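Local coordinates for concanavalin B (Canavalia ensiformis, PDB 6CAF), which may act as a carbohydrate-binding seed protein, with the chitinase-like fold of glycosyl hydrolase family 18, at residues N163-K175 with Y196-Y208. Residues are numbered along the deposited sequence; the frame is centred on the assembly and turned at random. Where two conformers were deposited one is given.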
ATOM      1  N   ASN A 163       6.330  14.551 -11.321  1.00 12.85           N
ATOM      2  CA  ASN A 163       5.156  14.041 -12.002  1.00 12.20           C
ATOM      3  C   ASN A 163       4.315  13.014 -11.242  1.00 11.49           C
ATOM      4  O   ASN A 163       3.279  12.621 -11.735  1.00 12.13           O
ATOM      5  CB  ASN A 163       5.492  13.548 -13.408  1.00 13.02           C
ATOM      6  CG  ASN A 163       5.980  14.677 -14.278  1.00 14.53           C
ATOM      7  OD1 ASN A 163       5.246  15.629 -14.505  1.00 17.88           O
ATOM      8  ND2 ASN A 163       7.235  14.626 -14.678  1.00 15.96           N
ATOM      9  N   TRP A 164       4.700  12.654 -10.015  1.00 11.67           N
ATOM     10  CA  TRP A 164       3.827  11.797  -9.207  1.00 11.28           C
ATOM     11  C   TRP A 164       2.582  12.555  -8.773  1.00 10.77           C
ATOM     12  O   TRP A 164       1.483  11.982  -8.691  1.00 12.00           O
ATOM     13  CB  TRP A 164       4.596  11.236  -7.990  1.00 11.52           C
ATOM     14  CG  TRP A 164       5.759  10.424  -8.428  1.00 11.93           C
ATOM     15  CD1 TRP A 164       7.062  10.762  -8.322  1.00 13.85           C
ATOM     16  CD2 TRP A 164       5.715   9.200  -9.159  1.00 12.01           C
ATOM     17  NE1 TRP A 164       7.832   9.830  -8.938  1.00 13.59           N
ATOM     18  CE2 TRP A 164       7.026   8.863  -9.477  1.00 12.51           C
ATOM     19  CE3 TRP A 164       4.673   8.348  -9.590  1.00 12.66           C
ATOM     20  CZ2 TRP A 164       7.341   7.702 -10.190  1.00 13.01           C
ATOM     21  CZ3 TRP A 164       4.980   7.221 -10.283  1.00 13.30           C
ATOM     22  CH2 TRP A 164       6.306   6.915 -10.586  1.00 13.62           C
ATOM     23  N   ASP A 165       2.741  13.847  -8.497  1.00 11.55           N
ATOM     24  CA  ASP A 165       1.607  14.701  -8.265  1.00 12.09           C
ATOM     25  C   ASP A 165       0.698  14.757  -9.473  1.00 11.40           C
ATOM     26  O   ASP A 165      -0.519  14.645  -9.330  1.00 12.21           O
ATOM     27  CB  ASP A 165       1.997  16.113  -7.763  1.00 13.41           C
ATOM     28  CG  ASP A 165       2.965  16.848  -8.658  1.00 14.55           C
ATOM     29  OD1 ASP A 165       3.574  16.287  -9.588  1.00 15.20           O
ATOM     30  OD2 ASP A 165       3.142  18.048  -8.381  1.00 20.52           O
ATOM     31  N   ASN A 166       1.249  14.873 -10.660  1.00 11.33           N
ATOM     32  CA  ASN A 166       0.428  14.890 -11.858  0.50 11.44           C
ATOM     33  C   ASN A 166      -0.318  13.560 -12.052  1.00 11.72           C
ATOM     34  O   ASN A 166      -1.485  13.552 -12.422  1.00 12.53           O
ATOM     35  CB  ASN A 166       1.285  15.235 -13.082  0.50 12.01           C
ATOM     36  CG  ASN A 166       1.743  16.669 -13.065  0.50 13.61           C
ATOM     37  OD1 ASN A 166       0.980  17.549 -12.641  0.50 16.94           O
ATOM     38  ND2 ASN A 166       2.985  16.922 -13.507  0.50 15.71           N
ATOM     39  N   LEU A 167       0.356  12.444 -11.801  1.00 10.72           N
ATOM     40  CA  LEU A 167      -0.308  11.146 -11.946  1.00 10.49           C
ATOM     41  C   LEU A 167      -1.502  11.060 -11.009  1.00 10.43           C
ATOM     42  O   LEU A 167      -2.606  10.605 -11.376  1.00 11.54           O
ATOM     43  CB  LEU A 167       0.691  10.029 -11.704  1.00 10.94           C
ATOM     44  CG  LEU A 167       0.112   8.618 -11.796  1.00 10.86           C
ATOM     45  CD1 LEU A 167      -0.523   8.314 -13.129  1.00 12.20           C
ATOM     46  CD2 LEU A 167       1.182   7.581 -11.465  1.00 12.15           C
ATOM     47  N   LEU A 168      -1.272  11.443  -9.753  1.00 10.47           N
ATOM     48  CA  LEU A 168      -2.333  11.449  -8.779  1.00 10.55           C
ATOM     49  C   LEU A 168      -3.481  12.373  -9.200  1.00 10.47           C
ATOM     50  O   LEU A 168      -4.658  11.981  -9.121  1.00 11.62           O
ATOM     51  CB  LEU A 168      -1.772  11.873  -7.424  1.00 11.04           C
ATOM     52  CG  LEU A 168      -2.798  11.995  -6.320  1.00 12.05           C
ATOM     53  CD1 LEU A 168      -3.550  10.697  -6.076  1.00 12.96           C
ATOM     54  CD2 LEU A 168      -2.109  12.505  -5.055  1.00 12.60           C
ATOM     55  N   GLU A 169      -3.148  13.590  -9.650  1.00 10.89           N
ATOM     56  CA  GLU A 169      -4.141  14.537 -10.112  0.50 11.02           C
ATOM     57  C   GLU A 169      -4.990  13.955 -11.236  1.00 11.62           C
ATOM     58  O   GLU A 169      -6.219  14.101 -11.264  1.00 12.45           O
ATOM     59  CB  GLU A 169      -3.436  15.786 -10.611  0.50 10.70           C
ATOM     60  CG  GLU A 169      -4.368  16.809 -11.239  0.50 15.47           C
ATOM     61  CD  GLU A 169      -5.339  17.416 -10.260  0.50 17.09           C
ATOM     62  OE1 GLU A 169      -4.954  17.532  -9.090  0.50 18.19           O
ATOM     63  OE2 GLU A 169      -6.457  17.790 -10.676  0.50 33.39           O
ATOM     64  N   GLU A 170      -4.331  13.307 -12.184  1.00 10.97           N
ATOM     65  CA  GLU A 170      -5.049  12.771 -13.317  1.00 11.28           C
ATOM     66  C   GLU A 170      -5.972  11.617 -12.919  1.00 10.91           C
ATOM     67  O   GLU A 170      -7.099  11.504 -13.405  1.00 11.99           O
ATOM     68  CB  GLU A 170      -4.098  12.366 -14.453  1.00 12.20           C
ATOM     69  CG  GLU A 170      -3.303  13.523 -15.034  1.00 12.90           C
ATOM     70  CD  GLU A 170      -4.049  14.667 -15.681  1.00 16.77           C
ATOM     71  OE1 GLU A 170      -5.273  14.615 -15.850  1.00 16.06           O
ATOM     72  OE2 GLU A 170      -3.350  15.652 -16.041  1.00 19.83           O
ATOM     73  N   LEU A 171      -5.500  10.756 -12.014  1.00 10.39           N
ATOM     74  CA  LEU A 171      -6.359   9.699 -11.511  1.00 10.63           C
ATOM     75  C   LEU A 171      -7.548  10.279 -10.732  1.00 11.02           C
ATOM     76  O   LEU A 171      -8.676   9.798 -10.866  1.00 12.36           O
ATOM     77  CB  LEU A 171      -5.568   8.718 -10.639  1.00 10.68           C
ATOM     78  CG  LEU A 171      -4.713   7.744 -11.387  1.00 11.57           C
ATOM     79  CD1 LEU A 171      -3.695   7.103 -10.452  1.00 12.30           C
ATOM     80  CD2 LEU A 171      -5.542   6.673 -12.063  1.00 12.58           C
ATOM     81  N   TYR A 172      -7.271  11.282  -9.915  1.00 10.99           N
ATOM     82  CA  TYR A 172      -8.309  11.906  -9.151  1.00 12.19           C
ATOM     83  C   TYR A 172      -9.394  12.528 -10.051  1.00 12.97           C
ATOM     84  O   TYR A 172     -10.592  12.413  -9.809  1.00 14.50           O
ATOM     85  CB  TYR A 172      -7.687  12.964  -8.249  1.00 13.92           C
ATOM     86  CG  TYR A 172      -8.723  13.479  -7.315  1.00 18.27           C
ATOM     87  CD1 TYR A 172      -9.053  12.764  -6.151  1.00 22.79           C
ATOM     88  CD2 TYR A 172      -9.370  14.592  -7.574  1.00 25.02           C
ATOM     89  CE1 TYR A 172     -10.054  13.186  -5.314  1.00 23.68           C
ATOM     90  CE2 TYR A 172     -10.392  15.061  -6.729  1.00 24.13           C
ATOM     91  CZ  TYR A 172     -10.706  14.344  -5.598  1.00 27.13           C
ATOM     92  OH  TYR A 172     -11.691  14.707  -4.716  1.00 30.42           O
ATOM     93  N   GLN A 173      -8.958  13.147 -11.139  1.00 12.02           N
ATOM     94  CA  GLN A 173      -9.904  13.753 -12.062  0.50 12.94           C
ATOM     95  C   GLN A 173     -10.758  12.698 -12.762  1.00 13.46           C
ATOM     96  O   GLN A 173     -11.960  12.894 -12.959  1.00 15.25           O
ATOM     97  CB  GLN A 173      -9.190  14.652 -13.074  0.50 14.96           C
ATOM     98  CG  GLN A 173      -8.611  15.919 -12.461  0.50 17.79           C
ATOM     99  CD  GLN A 173      -9.673  16.800 -11.851  0.50 27.61           C
ATOM    100  OE1 GLN A 173     -10.784  16.881 -12.371  0.50 29.05           O
ATOM    101  NE2 GLN A 173      -9.349  17.451 -10.737  0.50 34.76           N
ATOM    102  N   ILE A 174     -10.158  11.582 -13.134  1.00 12.73           N
ATOM    103  CA  ILE A 174     -10.876  10.480 -13.764  1.00 13.34           C
ATOM    104  C   ILE A 174     -11.962   9.970 -12.801  1.00 13.44           C
ATOM    105  O   ILE A 174     -13.060   9.608 -13.234  1.00 14.80           O
ATOM    106  CB  ILE A 174      -9.892   9.352 -14.210  1.00 14.25           C
ATOM    107  CG1 ILE A 174      -9.113   9.776 -15.443  1.00 14.00           C
ATOM    108  CG2 ILE A 174     -10.646   8.048 -14.474  1.00 17.79           C
ATOM    109  CD1 ILE A 174      -7.879   8.900 -15.679  1.00 16.11           C
ATOM    110  N   LYS A 175     -11.636   9.878 -11.520  1.00 15.05           N
ATOM    111  CA  LYS A 175     -12.581   9.397 -10.577  1.00 16.68           C
ATOM    112  C   LYS A 175     -13.801  10.304 -10.602  1.00 18.62           C
ATOM    113  O   LYS A 175     -14.930   9.826 -10.538  1.00 18.92           O
ATOM    114  CB  LYS A 175     -11.893   9.364  -9.201  1.00 20.37           C
ATOM    115  CG  LYS A 175     -12.730   9.000  -8.019  1.00 26.20           C
ATOM    116  CD  LYS A 175     -11.744   8.938  -6.826  1.00 31.89           C
ATOM    117  CE  LYS A 175     -12.355   9.082  -5.458  1.00 64.48           C
ATOM    118  NZ  LYS A 175     -11.380   8.437  -4.509  1.00 70.68           N
ATOM    119  N   TYR A 196      10.015  11.873  -2.500  1.00 15.04           N
ATOM    120  CA  TYR A 196       9.354  11.567  -3.753  1.00 14.54           C
ATOM    121  C   TYR A 196       7.891  11.937  -3.807  1.00 13.21           C
ATOM    122  O   TYR A 196       7.385  12.315  -4.866  1.00 16.06           O
ATOM    123  CB  TYR A 196       9.522  10.085  -4.101  1.00 15.95           C
ATOM    124  CG  TYR A 196      10.942   9.670  -4.161  1.00 17.44           C
ATOM    125  CD1 TYR A 196      11.789  10.203  -5.115  1.00 20.89           C
ATOM    126  CD2 TYR A 196      11.448   8.711  -3.291  1.00 19.64           C
ATOM    127  CE1 TYR A 196      13.124   9.831  -5.178  1.00 24.81           C
ATOM    128  CE2 TYR A 196      12.777   8.327  -3.339  1.00 26.17           C
ATOM    129  CZ  TYR A 196      13.609   8.889  -4.294  1.00 29.00           C
ATOM    130  OH  TYR A 196      14.916   8.498  -4.387  1.00 36.37           O
ATOM    131  N   LEU A 197       7.207  11.809  -2.665  1.00 11.62           N
ATOM    132  CA  LEU A 197       5.771  11.914  -2.631  1.00 10.96           C
ATOM    133  C   LEU A 197       5.252  13.176  -1.968  1.00 12.13           C
ATOM    134  O   LEU A 197       4.033  13.345  -1.897  1.00 12.98           O
ATOM    135  CB  LEU A 197       5.182  10.683  -1.937  1.00 12.39           C
ATOM    136  CG  LEU A 197       5.183   9.404  -2.772  1.00 12.43           C
ATOM    137  CD1 LEU A 197       4.933   8.194  -1.881  1.00 15.11           C
ATOM    138  CD2 LEU A 197       4.155   9.517  -3.876  1.00 17.25           C
ATOM    139  N   ASP A 198       6.103  14.079  -1.485  1.00 11.67           N
ATOM    140  CA  ASP A 198       5.556  15.225  -0.772  1.00 12.45           C
ATOM    141  C   ASP A 198       4.590  16.049  -1.617  1.00 12.32           C
ATOM    142  O   ASP A 198       3.516  16.417  -1.151  1.00 13.47           O
ATOM    143  CB  ASP A 198       6.608  16.132  -0.162  1.00 14.45           C
ATOM    144  CG  ASP A 198       6.013  17.093   0.886  1.00 15.85           C
ATOM    145  OD1 ASP A 198       5.339  16.633   1.820  1.00 19.48           O
ATOM    146  OD2 ASP A 198       6.214  18.306   0.742  1.00 19.37           O
ATOM    147  N   ASN A 199       4.978  16.381  -2.850  1.00 12.33           N
ATOM    148  CA  ASN A 199       4.069  17.195  -3.668  1.00 13.49           C
ATOM    149  C   ASN A 199       2.747  16.459  -3.891  1.00 13.25           C
ATOM    150  O   ASN A 199       1.665  17.064  -3.828  1.00 14.03           O
ATOM    151  CB  ASN A 199       4.681  17.567  -5.009  1.00 15.40           C
ATOM    152  CG  ASN A 199       5.695  18.647  -4.900  1.00 22.28           C
ATOM    153  OD1 ASN A 199       5.759  19.377  -3.935  1.00 27.14           O
ATOM    154  ND2 ASN A 199       6.443  18.809  -5.960  1.00 32.92           N
ATOM    155  N   ALA A 200       2.817  15.159  -4.173  1.00 11.66           N
ATOM    156  CA  ALA A 200       1.575  14.409  -4.333  1.00 11.68           C
ATOM    157  C   ALA A 200       0.736  14.449  -3.051  1.00 10.78           C
ATOM    158  O   ALA A 200      -0.484  14.658  -3.098  1.00 12.16           O
ATOM    159  CB  ALA A 200       1.880  12.985  -4.760  1.00 11.81           C
ATOM    160  N   ILE A 201       1.365  14.228  -1.910  1.00 10.80           N
ATOM    161  CA  ILE A 201       0.611  14.199  -0.668  1.00 11.03           C
ATOM    162  C   ILE A 201      -0.015  15.566  -0.373  1.00 11.87           C
ATOM    163  O   ILE A 201      -1.149  15.634   0.124  1.00 12.78           O
ATOM    164  CB  ILE A 201       1.473  13.677   0.481  1.00 12.00           C
ATOM    165  CG1 ILE A 201       1.800  12.219   0.208  1.00 12.62           C
ATOM    166  CG2 ILE A 201       0.732  13.825   1.796  1.00 14.33           C
ATOM    167  CD1 ILE A 201       2.858  11.635   1.132  1.00 14.88           C
ATOM    168  N   GLN A 202       0.676  16.626  -0.738  1.00 12.40           N
ATOM    169  CA  GLN A 202       0.169  17.969  -0.498  1.00 14.06           C
ATOM    170  C   GLN A 202      -1.046  18.313  -1.354  1.00 14.25           C
ATOM    171  O   GLN A 202      -1.726  19.292  -1.051  1.00 16.90           O
ATOM    172  CB  GLN A 202       1.275  18.986  -0.680  1.00 16.36           C
ATOM    173  CG  GLN A 202       2.302  18.940   0.453  1.00 19.55           C
ATOM    174  CD  GLN A 202       1.684  19.281   1.796  1.00 36.49           C
ATOM    175  OE1 GLN A 202       1.119  20.347   1.946  1.00 66.46           O
ATOM    176  NE2 GLN A 202       1.768  18.365   2.759  1.00 41.45           N
ATOM    177  N   THR A 203      -1.361  17.512  -2.384  1.00 13.32           N
ATOM    178  CA  THR A 203      -2.610  17.735  -3.151  1.00 13.67           C
ATOM    179  C   THR A 203      -3.866  17.399  -2.336  1.00 13.50           C
ATOM    180  O   THR A 203      -4.970  17.769  -2.738  1.00 15.28           O
ATOM    181  CB  THR A 203      -2.690  16.876  -4.428  1.00 14.09           C
ATOM    182  OG1 THR A 203      -2.855  15.503  -4.081  1.00 13.89           O
ATOM    183  CG2 THR A 203      -1.522  17.095  -5.366  1.00 15.34           C
ATOM    184  N   ARG A 204      -3.703  16.620  -1.274  1.00 13.03           N
ATOM    185  CA  ARG A 204      -4.826  16.138  -0.468  1.00 12.98           C
ATOM    186  C   ARG A 204      -5.716  15.140  -1.187  1.00 13.13           C
ATOM    187  O   ARG A 204      -6.801  14.812  -0.685  1.00 15.31           O
ATOM    188  CB  ARG A 204      -5.640  17.293   0.131  1.00 13.66           C
ATOM    189  CG  ARG A 204      -4.748  18.315   0.791  1.00 14.34           C
ATOM    190  CD  ARG A 204      -5.524  19.407   1.495  1.00 15.74           C
ATOM    191  NE  ARG A 204      -4.583  20.366   2.074  1.00 16.88           N
ATOM    192  CZ  ARG A 204      -4.905  21.427   2.774  1.00 18.21           C
ATOM    193  NH1 ARG A 204      -6.155  21.668   3.064  1.00 19.09           N
ATOM    194  NH2 ARG A 204      -3.952  22.252   3.164  1.00 20.07           N
ATOM    195  N   HIS A 205      -5.250  14.589  -2.314  1.00 12.52           N
ATOM    196  CA  HIS A 205      -6.079  13.648  -3.051  1.00 14.15           C
ATOM    197  C   HIS A 205      -5.981  12.224  -2.583  1.00 13.80           C
ATOM    198  O   HIS A 205      -6.860  11.439  -2.909  1.00 15.58           O
ATOM    199  CB  HIS A 205      -5.759  13.584  -4.548  1.00 13.62           C
ATOM    200  CG  HIS A 205      -5.975  14.828  -5.301  1.00 15.04           C
ATOM    201  ND1 HIS A 205      -7.015  15.669  -5.052  1.00 17.68           N
ATOM    202  CD2 HIS A 205      -5.287  15.367  -6.335  1.00 17.72           C
ATOM    203  CE1 HIS A 205      -6.969  16.685  -5.886  1.00 18.94           C
ATOM    204  NE2 HIS A 205      -5.962  16.496  -6.721  1.00 19.51           N
ATOM    205  N   PHE A 206      -4.945  11.865  -1.824  1.00 12.11           N
ATOM    206  CA  PHE A 206      -4.882  10.507  -1.341  1.00 11.44           C
ATOM    207  C   PHE A 206      -5.951  10.256  -0.283  1.00 11.21           C
ATOM    208  O   PHE A 206      -6.119  11.029   0.654  1.00 13.44           O
ATOM    209  CB  PHE A 206      -3.522  10.142  -0.756  1.00 11.15           C
ATOM    210  CG  PHE A 206      -2.402  10.049  -1.758  1.00 10.74           C
ATOM    211  CD1 PHE A 206      -2.427   9.090  -2.751  1.00 11.41           C
ATOM    212  CD2 PHE A 206      -1.306  10.896  -1.691  1.00 11.43           C
ATOM    213  CE1 PHE A 206      -1.384   8.964  -3.641  1.00 12.00           C
ATOM    214  CE2 PHE A 206      -0.268  10.773  -2.598  1.00 11.56           C
ATOM    215  CZ  PHE A 206      -0.302   9.802  -3.560  1.00 11.63           C
ATOM    216  N   ASP A 207      -6.625   9.125  -0.428  1.00 10.73           N
ATOM    217  CA  ASP A 207      -7.513   8.624   0.604  1.00 11.64           C
ATOM    218  C   ASP A 207      -6.782   8.100   1.833  1.00 11.98           C
ATOM    219  O   ASP A 207      -7.252   8.284   2.967  1.00 13.35           O
ATOM    220  CB  ASP A 207      -8.425   7.527   0.041  1.00 12.35           C
ATOM    221  CG  ASP A 207      -9.320   8.034  -1.074  1.00 13.81           C
ATOM    222  OD1 ASP A 207     -10.332   8.669  -0.694  1.00 17.98           O
ATOM    223  OD2 ASP A 207      -8.994   7.781  -2.246  1.00 14.39           O
ATOM    224  N   TYR A 208      -5.664   7.417   1.599  1.00 11.31           N
ATOM    225  CA  TYR A 208      -4.942   6.755   2.665  1.00 11.39           C
ATOM    226  C   TYR A 208      -3.452   6.986   2.489  1.00 10.52           C
ATOM    227  O   TYR A 208      -2.947   6.944   1.354  1.00 11.48           O
ATOM    228  CB  TYR A 208      -5.143   5.251   2.626  1.00 13.00           C
ATOM    229  CG  TYR A 208      -6.531   4.735   2.762  1.00 14.62           C
ATOM    230  CD1 TYR A 208      -7.410   5.254   3.675  1.00 18.75           C
ATOM    231  CD2 TYR A 208      -6.916   3.610   2.037  1.00 17.95           C
ATOM    232  CE1 TYR A 208      -8.695   4.714   3.827  1.00 23.69           C
ATOM    233  CE2 TYR A 208      -8.155   3.018   2.211  1.00 20.28           C
ATOM    234  CZ  TYR A 208      -9.070   3.600   3.080  1.00 23.60           C
ATOM    235  OH  TYR A 208     -10.303   2.982   3.214  1.00 32.00           O
TER
HETATM  236  O   HOH W   1      -9.071  10.082  -3.730  1.00 24.35           O
HETATM  237  O   HOH W   2     -12.544   8.704  -2.156  1.00 36.24           O
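Tyr172 lays its ring over one face of the His205 imidazole in an offset stack, centroids 4.0 Å apart and planes only 8° from parallel, with His205 ND1 over the centre of the phenol ring and a water at that ring's edge, in its plane. The opposite face of the imidazole carries the backbone O of Thr203, and at its edge, in the ring plane, sits Glu169 OE1. There, in one of the two conformers of Glu169, His205 NE2 donates to Glu169 OE1 at 2.8 Å; the carboxylate is turned 56° to the ring and is met from above its own plane. Glu169 reaches this spot because its chain bends at chi2 (66°). Phe206 offers a face to Leu168, whose CD2 lies 3.6 Å from the ring centroid in a CH-pi contact, while Ile201 CA sits at the ring's edge. With CG anti to the backbone N, Leu168 also packs CG on His205 CB and CD2 on Ala200 CB. Close by, Thr203 OG1 donates to Ala200 O and accepts from His205 N, an ST turn just before the imidazole. An alanine in place of His205 would probably strip the Tyr172 face of its stacking partner and leave Glu169 OE1 without this donor. Beyond the stack, extended Lys175 forms a long salt bridge, NZ to Asp207 OD2 at 3.4 Å, reinforced by two waters that each link both side chains; the one beside Tyr172 also donates to His205 O. Phe182 O also holds the amine, and Leu184 N the carboxylate. The contact thus packs helix 164-178, on the outside of the TIM barrel, against helix 198-202 and the loop entering strand 208-212. Buried apolar packing gives way to a stacked, hydrogen-bonded imidazole, whose proton affinity Glu169 would probably raise, and a hydrated ion pair.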